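Long-range contacts in peptide methionine sulfoxide reductase MSRA (Corynebacterium diphtheriae, PDB 4D7L), which probably repairs oxidatively damaged proteins by reducing the S-epimer of methionine sulfoxide back to methionine, and is regenerated by thiol-disulfide exchange: residues 85-90 / 118-123; 78-83 / 133-138; 126-131 / 171-176. All blocks are in the same frame, centred on the assembly; numbering follows the deposited sequence. Where two conformers were deposited one is given.

Overall arrangement
Helix 128-137 ties the three contacts together. It follows strand 114-121 of contact 1 in the chain, packs through its C-terminal part on helix 73-81 in contact 2, and through its first turn on helix 166-186 in contact 3. Contacts 1 and 2 have centres about 11 Å apart and meet directly, V119 CG2 lying 3.8 Å from F80 CG. Contacts 1 and 3 meet where Y121 CD1 comes within 3.4 Å of L131 CD1; contacts 2 and 3 touch through V133 and I176. The side chain of L79 in contact 2 is about 11 Å from that of C72, the predicted active-site residue, which is disulfide-bonded to C226; contacts 1 and 3 lie away from it.

Contact 1 of 3, residues 85-90 / 118-123; sequences GVVYTS and EVVYDP
The Y88 ring meets strand 118-121 with its edge: E118 OE1 lies near the ring plane, 3.5 Å from CE2, and V120 CG2 sits beside CD2. The E118 carboxylate stands nearly perpendicular to this ring (86°), while the Y121 ring has V119 O at its edge. With CG anti to the backbone N (chi1 172°) and an extended chain, E118 reaches S90, whose OG donates to the anti lone pair of OE1 at 2.6 Å. On the face shared by V86, T89 and V119, V86 CG2 packs 3.7 Å from V119 CG1. The antiparallel ladder contains a classic beta bulge. V120 O accepts a bond from V87 N at 2.8 Å and a weak one from Y88 N at 3.3 Å, and the pairing slips by one residue between V86/Y121 and Y88/V120. Beyond the bulge, D122 N bonds to G85 O almost linearly (174° at the hydrogen). R58 forms a salt bridge with E118 OE2, and Y207 hydrogen-bonds S90 OG. Both carboxylate oxygens of this buried glutamate therefore have polar partners, and the arginine would be expected to stabilise its ionised form.

Contact 2 of 3, residues 78-83 / 133-138; sequences KLFWET and VKAMEA
K134 and T83 run alongside each other, pointing opposite ways, with K134 CE 3.3 Å from T83 OG1 and also against T83 CG2. In the lysine, chi1 near trans (-168°) sends the chain away from its own backbone N, and bends at the last two torsions bring NZ near L79 CD1. Lower on the same chain, K134 CD approaches the F80 ring obliquely, 4.1 Å from CE1. A135 CB lies at the edge of that ring, 4.0 Å from CZ, and L79 CD2 meets A138 CB at 3.6 Å. The apolar part of the interface is thus built from a leucine, a phenylalanine and two alanine methyls.

A second shell helps to place these groups. T83 OG1 donates to L79 O (2.8 Å), which orients the threonine just after helix 73-81. The same carbonyl accepts from a water, and this water in turn accepts a weak bond from K134 NZ at 3.1 Å. L79 CD2 also lies over one face of the F80 ring, toward its rim.

Farther out, F80 and A135 both rest on I68 of strand 64-69. The contact therefore joins helix 73-81 to the C-terminal part of helix 128-137 above a central strand of the mixed sheet, while V133 and M136 of the latter helix pack against helix 166-186.

Contact 3 of 3, residues 126-131 / 171-176; sequences VTFDEL and QRAREI
D129 and R172 form a side-on, two-pronged salt bridge: R172 NE donates to D129 OD1 at 2.7 Å and NH2 to OD2 at 2.8 Å. Both oxygens use their syn lone pairs. The carboxylate and guanidinium planes are only 7° apart, so the paired bonds hold the two groups flat against rotation. R172 reaches across fully stretched, its chi1 of -176° directing CG away from the backbone N. It belongs to the solvent side of the contact, where the chain is exposed.

The inner side is closely fitted. Buried F128 turns its ring edge to A173, with CZ 4.0 Å from the methyl CB and A173 N near the ring plane. Between this side and exposed R172, I176 CD1 presses to 3.6 Å of D129 CA.

Helix 128-137 opens with a capping box: T127 OG1 accepts from E130 N and E130 OE1 from T127 N, both at 3.0 Å. This capped first turn, bridged to helix 166-186 by an ion pair on the solvent side, makes a helix-helix contact within the alpha/beta fold of MsrA. F128 packs on I66 and Y121 of the mixed sheet, and helix 166-186 reaches strand 195-198 through a hydrogen bond from R174 NH2 to I196 O.

Contact 1 of 3, residues 85-90 / 118-123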
loop_
_atom_site.group_PDB
_atom_site.type_symbol
_atom_site.label_atom_id
_atom_site.label_comp_id
_atom_site.label_asym_id
_atom_site.label_seq_id
_atom_site.Cartn_x
_atom_site.Cartn_y
_atom_site.Cartn_z
ATOM N N GLY A 85 -15.019 -9.301 3.208
ATOM C CA GLY A 85 -14.301 -9.573 4.442
ATOM C C GLY A 85 -13.434 -8.416 4.922
ATOM O O GLY A 85 -12.997 -8.406 6.068
ATOM N N VAL A 86 -13.144 -7.467 4.034
ATOM C CA VAL A 86 -12.372 -6.271 4.412
ATOM C C VAL A 86 -13.339 -5.295 5.057
ATOM O O VAL A 86 -14.404 -5.033 4.509
ATOM C CB VAL A 86 -11.669 -5.645 3.199
ATOM C CG1 VAL A 86 -11.065 -4.266 3.550
ATOM C CG2 VAL A 86 -10.586 -6.595 2.684
ATOM N N VAL A 87 -13.032 -4.822 6.256
ATOM C CA VAL A 87 -14.036 -4.041 6.986
ATOM C C VAL A 87 -13.668 -2.560 7.115
ATOM O O VAL A 87 -14.528 -1.749 7.429
ATOM C CB VAL A 87 -14.296 -4.623 8.396
ATOM C CG1 VAL A 87 -14.977 -5.982 8.283
ATOM C CG2 VAL A 87 -13.017 -4.732 9.179
ATOM N N TYR A 88 -12.407 -2.226 6.853
ATOM C CA TYR A 88 -11.931 -0.838 6.844
ATOM C C TYR A 88 -10.666 -0.765 5.999
ATOM O O TYR A 88 -9.868 -1.713 5.988
ATOM C CB TYR A 88 -11.641 -0.338 8.268
ATOM C CG TYR A 88 -11.021 1.054 8.347
ATOM C CD1 TYR A 88 -11.813 2.194 8.238
ATOM C CD2 TYR A 88 -9.642 1.223 8.528
ATOM C CE1 TYR A 88 -11.249 3.480 8.313
ATOM C CE2 TYR A 88 -9.063 2.499 8.600
ATOM C CZ TYR A 88 -9.877 3.621 8.506
ATOM O OH TYR A 88 -9.330 4.893 8.572
ATOM N N THR A 89 -10.481 0.345 5.291
ATOM C CA THR A 89 -9.200 0.626 4.640
ATOM C C THR A 89 -8.799 2.094 4.833
ATOM O O THR A 89 -9.645 2.945 5.126
ATOM C CB THR A 89 -9.220 0.352 3.112
ATOM O OG1 THR A 89 -10.128 1.265 2.479
ATOM C CG2 THR A 89 -9.617 -1.097 2.800
ATOM N N SER A 90 -7.515 2.383 4.677
ATOM C CA SER A 90 -7.054 3.771 4.528
ATOM C C SER A 90 -5.817 3.756 3.644
ATOM O O SER A 90 -5.284 2.683 3.349
ATOM C CB SER A 90 -6.749 4.426 5.890
ATOM O OG SER A 90 -5.549 3.907 6.459
ATOM N N GLU A 118 -3.699 0.412 4.122
ATOM C CA GLU A 118 -4.014 -0.261 5.373
ATOM C C GLU A 118 -5.287 -1.074 5.137
ATOM O O GLU A 118 -6.318 -0.509 4.799
ATOM C CB GLU A 118 -4.233 0.757 6.489
ATOM C CG GLU A 118 -4.759 0.133 7.802
ATOM C CD GLU A 118 -5.186 1.167 8.831
ATOM O OE1 GLU A 118 -5.580 2.298 8.449
ATOM O OE2 GLU A 118 -5.138 0.840 10.035
ATOM N N VAL A 119 -5.199 -2.392 5.265
ATOM C CA VAL A 119 -6.342 -3.266 5.042
ATOM C C VAL A 119 -6.732 -3.944 6.354
ATOM O O VAL A 119 -5.994 -4.776 6.885
ATOM C CB VAL A 119 -6.030 -4.330 3.989
ATOM C CG1 VAL A 119 -7.266 -5.193 3.718
ATOM C CG2 VAL A 119 -5.558 -3.668 2.718
ATOM N N VAL A 120 -7.875 -3.562 6.887
ATOM C CA VAL A 120 -8.368 -4.182 8.099
ATOM C C VAL A 120 -9.434 -5.198 7.728
ATOM O O VAL A 120 -10.396 -4.856 7.055
ATOM C CB VAL A 120 -8.953 -3.151 9.052
ATOM C CG1 VAL A 120 -9.421 -3.824 10.330
ATOM C CG2 VAL A 120 -7.901 -2.071 9.356
ATOM N N TYR A 121 -9.289 -6.442 8.181
ATOM C CA TYR A 121 -10.194 -7.481 7.689
ATOM C C TYR A 121 -10.685 -8.404 8.792
ATOM O O TYR A 121 -10.065 -8.527 9.844
ATOM C CB TYR A 121 -9.510 -8.302 6.581
ATOM C CG TYR A 121 -8.284 -9.057 7.061
ATOM C CD1 TYR A 121 -7.050 -8.418 7.165
ATOM C CD2 TYR A 121 -8.362 -10.400 7.418
ATOM C CE1 TYR A 121 -5.926 -9.094 7.604
ATOM C CE2 TYR A 121 -7.241 -11.085 7.869
ATOM C CZ TYR A 121 -6.028 -10.428 7.954
ATOM O OH TYR A 121 -4.923 -11.105 8.411
ATOM N N ASP A 122 -11.824 -9.040 8.519
ATOM C CA ASP A 122 -12.410 -10.052 9.379
ATOM C C ASP A 122 -11.855 -11.406 8.954
ATOM O O ASP A 122 -12.207 -11.907 7.882
ATOM C CB ASP A 122 -13.943 -10.047 9.247
ATOM C CG ASP A 122 -14.627 -11.097 10.140
ATOM O OD1 ASP A 122 -13.951 -12.013 10.674
ATOM O OD2 ASP A 122 -15.865 -11.018 10.267
ATOM N N PRO A 123 -11.001 -12.009 9.793
ATOM C CA PRO A 123 -10.325 -13.252 9.402
ATOM C C PRO A 123 -11.272 -14.440 9.311
ATOM O O PRO A 123 -10.875 -15.478 8.796
ATOM C CB PRO A 123 -9.279 -13.455 10.514
ATOM C CG PRO A 123 -9.815 -12.728 11.666
ATOM C CD PRO A 123 -10.578 -11.545 11.124
#

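Contact 2 of 3, residues 78-83 / 133-138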
loop_
_atom_site.group_PDB
_atom_site.type_symbol
_atom_site.label_atom_id
_atom_site.label_comp_id
_atom_site.label_asym_id
_atom_site.label_seq_id
_atom_site.Cartn_x
_atom_site.Cartn_y
_atom_site.Cartn_z
ATOM N N LYS A 78 -9.327 1.018 -3.502
ATOM C CA LYS A 78 -10.643 0.620 -4.036
ATOM C C LYS A 78 -10.717 -0.901 -4.181
ATOM O O LYS A 78 -11.726 -1.525 -3.822
ATOM C CB LYS A 78 -10.915 1.331 -5.374
ATOM C CG LYS A 78 -12.284 1.021 -6.046
ATOM C CD LYS A 78 -12.449 1.947 -7.268
ATOM C CE LYS A 78 -13.630 1.617 -8.194
ATOM N NZ LYS A 78 -14.825 1.056 -7.533
ATOM N N LEU A 79 -9.646 -1.492 -4.700
ATOM C CA LEU A 79 -9.562 -2.949 -4.851
ATOM C C LEU A 79 -9.845 -3.651 -3.533
ATOM O O LEU A 79 -10.610 -4.630 -3.460
ATOM C CB LEU A 79 -8.162 -3.342 -5.346
ATOM C CG LEU A 79 -7.925 -4.850 -5.458
ATOM C CD1 LEU A 79 -8.647 -5.378 -6.707
ATOM C CD2 LEU A 79 -6.445 -5.161 -5.475
ATOM N N PHE A 80 -9.236 -3.143 -2.472
ATOM C CA PHE A 80 -9.407 -3.821 -1.193
ATOM C C PHE A 80 -10.699 -3.472 -0.460
ATOM O O PHE A 80 -11.298 -4.374 0.140
ATOM C CB PHE A 80 -8.178 -3.565 -0.304
ATOM C CG PHE A 80 -6.993 -4.380 -0.730
ATOM C CD1 PHE A 80 -6.992 -5.754 -0.510
ATOM C CD2 PHE A 80 -5.925 -3.802 -1.410
ATOM C CE1 PHE A 80 -5.931 -6.546 -0.944
ATOM C CE2 PHE A 80 -4.837 -4.585 -1.838
ATOM C CZ PHE A 80 -4.847 -5.959 -1.612
ATOM N N TRP A 81 -11.198 -2.231 -0.526
ATOM C CA TRP A 81 -12.448 -1.984 0.216
ATOM C C TRP A 81 -13.605 -2.716 -0.450
ATOM O O TRP A 81 -14.626 -2.972 0.183
ATOM C CB TRP A 81 -12.790 -0.476 0.411
ATOM C CG TRP A 81 -13.401 0.282 -0.748
ATOM C CD1 TRP A 81 -14.609 0.049 -1.370
ATOM C CD2 TRP A 81 -12.884 1.487 -1.319
ATOM N NE1 TRP A 81 -14.828 1.006 -2.356
ATOM C CE2 TRP A 81 -13.786 1.904 -2.331
ATOM C CE3 TRP A 81 -11.724 2.251 -1.082
ATOM C CZ2 TRP A 81 -13.557 3.043 -3.121
ATOM C CZ3 TRP A 81 -11.489 3.381 -1.871
ATOM C CH2 TRP A 81 -12.411 3.776 -2.869
ATOM N N GLU A 82 -13.445 -3.069 -1.721
ATOM C CA GLU A 82 -14.480 -3.846 -2.414
ATOM C C GLU A 82 -14.336 -5.352 -2.217
ATOM O O GLU A 82 -15.146 -6.126 -2.714
ATOM C CB GLU A 82 -14.470 -3.505 -3.908
ATOM C CG GLU A 82 -15.005 -2.070 -4.138
ATOM C CD GLU A 82 -15.085 -1.656 -5.600
ATOM O OE1 GLU A 82 -14.517 -2.366 -6.466
ATOM O OE2 GLU A 82 -15.700 -0.593 -5.864
ATOM N N THR A 83 -13.333 -5.770 -1.461
ATOM C CA THR A 83 -13.135 -7.199 -1.219
ATOM C C THR A 83 -13.973 -7.721 -0.064
ATOM O O THR A 83 -13.907 -7.168 1.023
ATOM C CB THR A 83 -11.664 -7.485 -0.912
ATOM O OG1 THR A 83 -10.876 -7.073 -2.028
ATOM C CG2 THR A 83 -11.455 -8.977 -0.657
ATOM N N VAL A 133 -2.445 -13.113 -1.759
ATOM C CA VAL A 133 -2.629 -13.587 -3.137
ATOM C C VAL A 133 -3.314 -12.508 -3.977
ATOM O O VAL A 133 -2.911 -12.237 -5.123
ATOM C CB VAL A 133 -3.455 -14.901 -3.179
ATOM C CG1 VAL A 133 -3.932 -15.209 -4.601
ATOM C CG2 VAL A 133 -2.633 -16.065 -2.618
ATOM N N LYS A 134 -4.326 -11.862 -3.401
ATOM C CA LYS A 134 -5.035 -10.816 -4.130
ATOM C C LYS A 134 -4.092 -9.675 -4.505
ATOM O O LYS A 134 -4.120 -9.184 -5.626
ATOM C CB LYS A 134 -6.199 -10.261 -3.315
ATOM C CG LYS A 134 -7.119 -9.393 -4.163
ATOM C CD LYS A 134 -8.298 -8.915 -3.361
ATOM C CE LYS A 134 -9.586 -9.520 -3.857
ATOM N NZ LYS A 134 -10.172 -8.721 -4.970
ATOM N N ALA A 135 -3.253 -9.263 -3.564
ATOM C CA ALA A 135 -2.246 -8.238 -3.857
ATOM C C ALA A 135 -1.288 -8.676 -4.967
ATOM O O ALA A 135 -1.002 -7.907 -5.890
ATOM C CB ALA A 135 -1.470 -7.903 -2.627
ATOM N N MET A 136 -0.765 -9.898 -4.858
ATOM C CA MET A 136 0.177 -10.424 -5.854
ATOM C C MET A 136 -0.438 -10.425 -7.256
ATOM O O MET A 136 0.226 -10.081 -8.240
ATOM C CB MET A 136 0.635 -11.846 -5.491
ATOM C CG MET A 136 1.778 -11.872 -4.480
ATOM S SD MET A 136 3.310 -11.132 -5.107
ATOM C CE MET A 136 3.987 -12.450 -6.112
ATOM N N GLU A 137 -1.703 -10.810 -7.349
ATOM C CA GLU A 137 -2.353 -10.947 -8.652
ATOM C C GLU A 137 -2.832 -9.598 -9.195
ATOM O O GLU A 137 -3.272 -9.497 -10.345
ATOM C CB GLU A 137 -3.508 -11.948 -8.559
ATOM C CG GLU A 137 -3.020 -13.362 -8.218
ATOM C CD GLU A 137 -4.120 -14.415 -8.233
ATOM O OE1 GLU A 137 -5.305 -14.045 -8.171
ATOM O OE2 GLU A 137 -3.789 -15.619 -8.312
ATOM N N ALA A 138 -2.744 -8.562 -8.367
ATOM C CA ALA A 138 -3.189 -7.231 -8.779
ATOM C C ALA A 138 -2.088 -6.301 -9.288
ATOM O O ALA A 138 -2.382 -5.168 -9.657
ATOM C CB ALA A 138 -3.911 -6.553 -7.631
HETATM O O HOH W 1 -11.964 -6.201 -5.409
#

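Contact 3 of 3, residues 126-131 / 171-176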
loop_
_atom_site.group_PDB
_atom_site.type_symbol
_atom_site.label_atom_id
_atom_site.label_comp_id
_atom_site.label_asym_id
_atom_site.label_seq_id
_atom_site.Cartn_x
_atom_site.Cartn_y
_atom_site.Cartn_z
ATOM N N VAL A 126 -12.266 -13.486 5.306
ATOM C CA VAL A 126 -11.187 -13.498 4.322
ATOM C C VAL A 126 -9.889 -13.720 5.084
ATOM O O VAL A 126 -9.741 -13.205 6.186
ATOM C CB VAL A 126 -11.130 -12.166 3.493
ATOM C CG1 VAL A 126 -10.759 -10.948 4.378
ATOM C CG2 VAL A 126 -10.120 -12.281 2.356
ATOM N N THR A 127 -8.959 -14.501 4.533
ATOM C CA THR A 127 -7.747 -14.809 5.286
ATOM C C THR A 127 -6.551 -13.934 4.883
ATOM O O THR A 127 -6.529 -13.333 3.808
ATOM C CB THR A 127 -7.324 -16.280 5.131
ATOM O OG1 THR A 127 -6.881 -16.509 3.792
ATOM C CG2 THR A 127 -8.495 -17.230 5.459
ATOM N N PHE A 128 -5.563 -13.878 5.768
ATOM C CA PHE A 128 -4.269 -13.279 5.453
ATOM C C PHE A 128 -3.724 -13.783 4.119
ATOM O O PHE A 128 -3.324 -12.993 3.249
ATOM C CB PHE A 128 -3.280 -13.605 6.567
ATOM C CG PHE A 128 -1.918 -13.016 6.354
ATOM C CD1 PHE A 128 -1.630 -11.731 6.792
ATOM C CD2 PHE A 128 -0.907 -13.760 5.748
ATOM C CE1 PHE A 128 -0.360 -11.181 6.605
ATOM C CE2 PHE A 128 0.373 -13.223 5.559
ATOM C CZ PHE A 128 0.645 -11.926 5.980
ATOM N N ASP A 129 -3.739 -15.107 3.958
ATOM C CA ASP A 129 -3.242 -15.764 2.749
ATOM C C ASP A 129 -3.977 -15.243 1.503
ATOM O O ASP A 129 -3.353 -14.937 0.495
ATOM C CB ASP A 129 -3.434 -17.283 2.848
ATOM C CG ASP A 129 -2.596 -17.930 3.950
ATOM O OD1 ASP A 129 -1.729 -17.256 4.559
ATOM O OD2 ASP A 129 -2.856 -19.111 4.251
ATOM N N GLU A 130 -5.303 -15.154 1.586
ATOM C CA GLU A 130 -6.103 -14.694 0.450
ATOM C C GLU A 130 -5.787 -13.253 0.068
ATOM O O GLU A 130 -5.787 -12.899 -1.115
ATOM C CB GLU A 130 -7.599 -14.839 0.767
ATOM C CG GLU A 130 -8.037 -16.302 0.793
ATOM C CD GLU A 130 -9.515 -16.497 1.113
ATOM O OE1 GLU A 130 -10.044 -15.825 2.023
ATOM O OE2 GLU A 130 -10.141 -17.353 0.461
ATOM N N LEU A 131 -5.533 -12.413 1.067
ATOM C CA LEU A 131 -5.240 -11.009 0.789
ATOM C C LEU A 131 -3.849 -10.867 0.167
ATOM O O LEU A 131 -3.638 -10.016 -0.702
ATOM C CB LEU A 131 -5.360 -10.167 2.077
ATOM C CG LEU A 131 -6.807 -10.034 2.603
ATOM C CD1 LEU A 131 -6.819 -9.352 3.949
ATOM C CD2 LEU A 131 -7.644 -9.218 1.609
ATOM N N GLN A 171 6.720 -14.246 7.563
ATOM C CA GLN A 171 7.268 -15.478 7.009
ATOM C C GLN A 171 6.243 -16.160 6.103
ATOM O O GLN A 171 6.558 -16.700 5.040
ATOM C CB GLN A 171 7.701 -16.418 8.144
ATOM C CG GLN A 171 8.470 -17.636 7.638
ATOM C CD GLN A 171 9.573 -17.260 6.640
ATOM O OE1 GLN A 171 10.273 -16.244 6.796
ATOM N NE2 GLN A 171 9.730 -18.086 5.612
ATOM N N ARG A 172 4.992 -16.111 6.523
ATOM C CA ARG A 172 3.928 -16.687 5.742
ATOM C C ARG A 172 3.768 -15.968 4.381
ATOM O O ARG A 172 3.583 -16.601 3.345
ATOM C CB ARG A 172 2.667 -16.649 6.594
ATOM C CG ARG A 172 1.488 -17.272 6.028
ATOM C CD ARG A 172 0.511 -17.579 7.156
ATOM N NE ARG A 172 -0.507 -18.465 6.644
ATOM C CZ ARG A 172 -0.604 -19.753 6.934
ATOM N NH1 ARG A 172 0.228 -20.324 7.807
ATOM N NH2 ARG A 172 -1.571 -20.461 6.363
ATOM N N ALA A 173 3.855 -14.642 4.380
ATOM C CA ALA A 173 3.772 -13.891 3.130
ATOM C C ALA A 173 4.946 -14.240 2.214
ATOM O O ALA A 173 4.788 -14.420 0.996
ATOM C CB ALA A 173 3.721 -12.395 3.423
ATOM N N ARG A 174 6.137 -14.364 2.796
ATOM C CA ARG A 174 7.288 -14.760 2.000
ATOM C C ARG A 174 7.064 -16.110 1.319
ATOM O O ARG A 174 7.473 -16.285 0.168
ATOM C CB ARG A 174 8.558 -14.806 2.855
ATOM C CG ARG A 174 8.983 -13.408 3.349
ATOM C CD ARG A 174 10.265 -13.462 4.203
ATOM N NE ARG A 174 10.442 -12.165 4.872
ATOM C CZ ARG A 174 10.391 -11.999 6.185
ATOM N NH1 ARG A 174 10.193 -13.054 6.967
ATOM N NH2 ARG A 174 10.534 -10.783 6.715
ATOM N N GLU A 175 6.462 -17.066 2.026
ATOM C CA GLU A 175 6.188 -18.372 1.417
ATOM C C GLU A 175 5.214 -18.264 0.256
ATOM O O GLU A 175 5.333 -18.978 -0.733
ATOM C CB GLU A 175 5.641 -19.406 2.410
ATOM C CG GLU A 175 6.701 -19.972 3.313
ATOM C CD GLU A 175 6.201 -21.096 4.211
ATOM O OE1 GLU A 175 5.341 -21.916 3.775
ATOM O OE2 GLU A 175 6.628 -21.105 5.381
ATOM N N ILE A 176 4.173 -17.465 0.433
ATOM C CA ILE A 176 3.220 -17.284 -0.645
ATOM C C ILE A 176 3.932 -16.589 -1.785
ATOM O O ILE A 176 3.906 -17.042 -2.929
ATOM C CB ILE A 176 2.005 -16.480 -0.201
ATOM C CG1 ILE A 176 1.189 -17.277 0.807
ATOM C CG2 ILE A 176 1.132 -16.126 -1.389
ATOM C CD1 ILE A 176 0.101 -16.465 1.497
#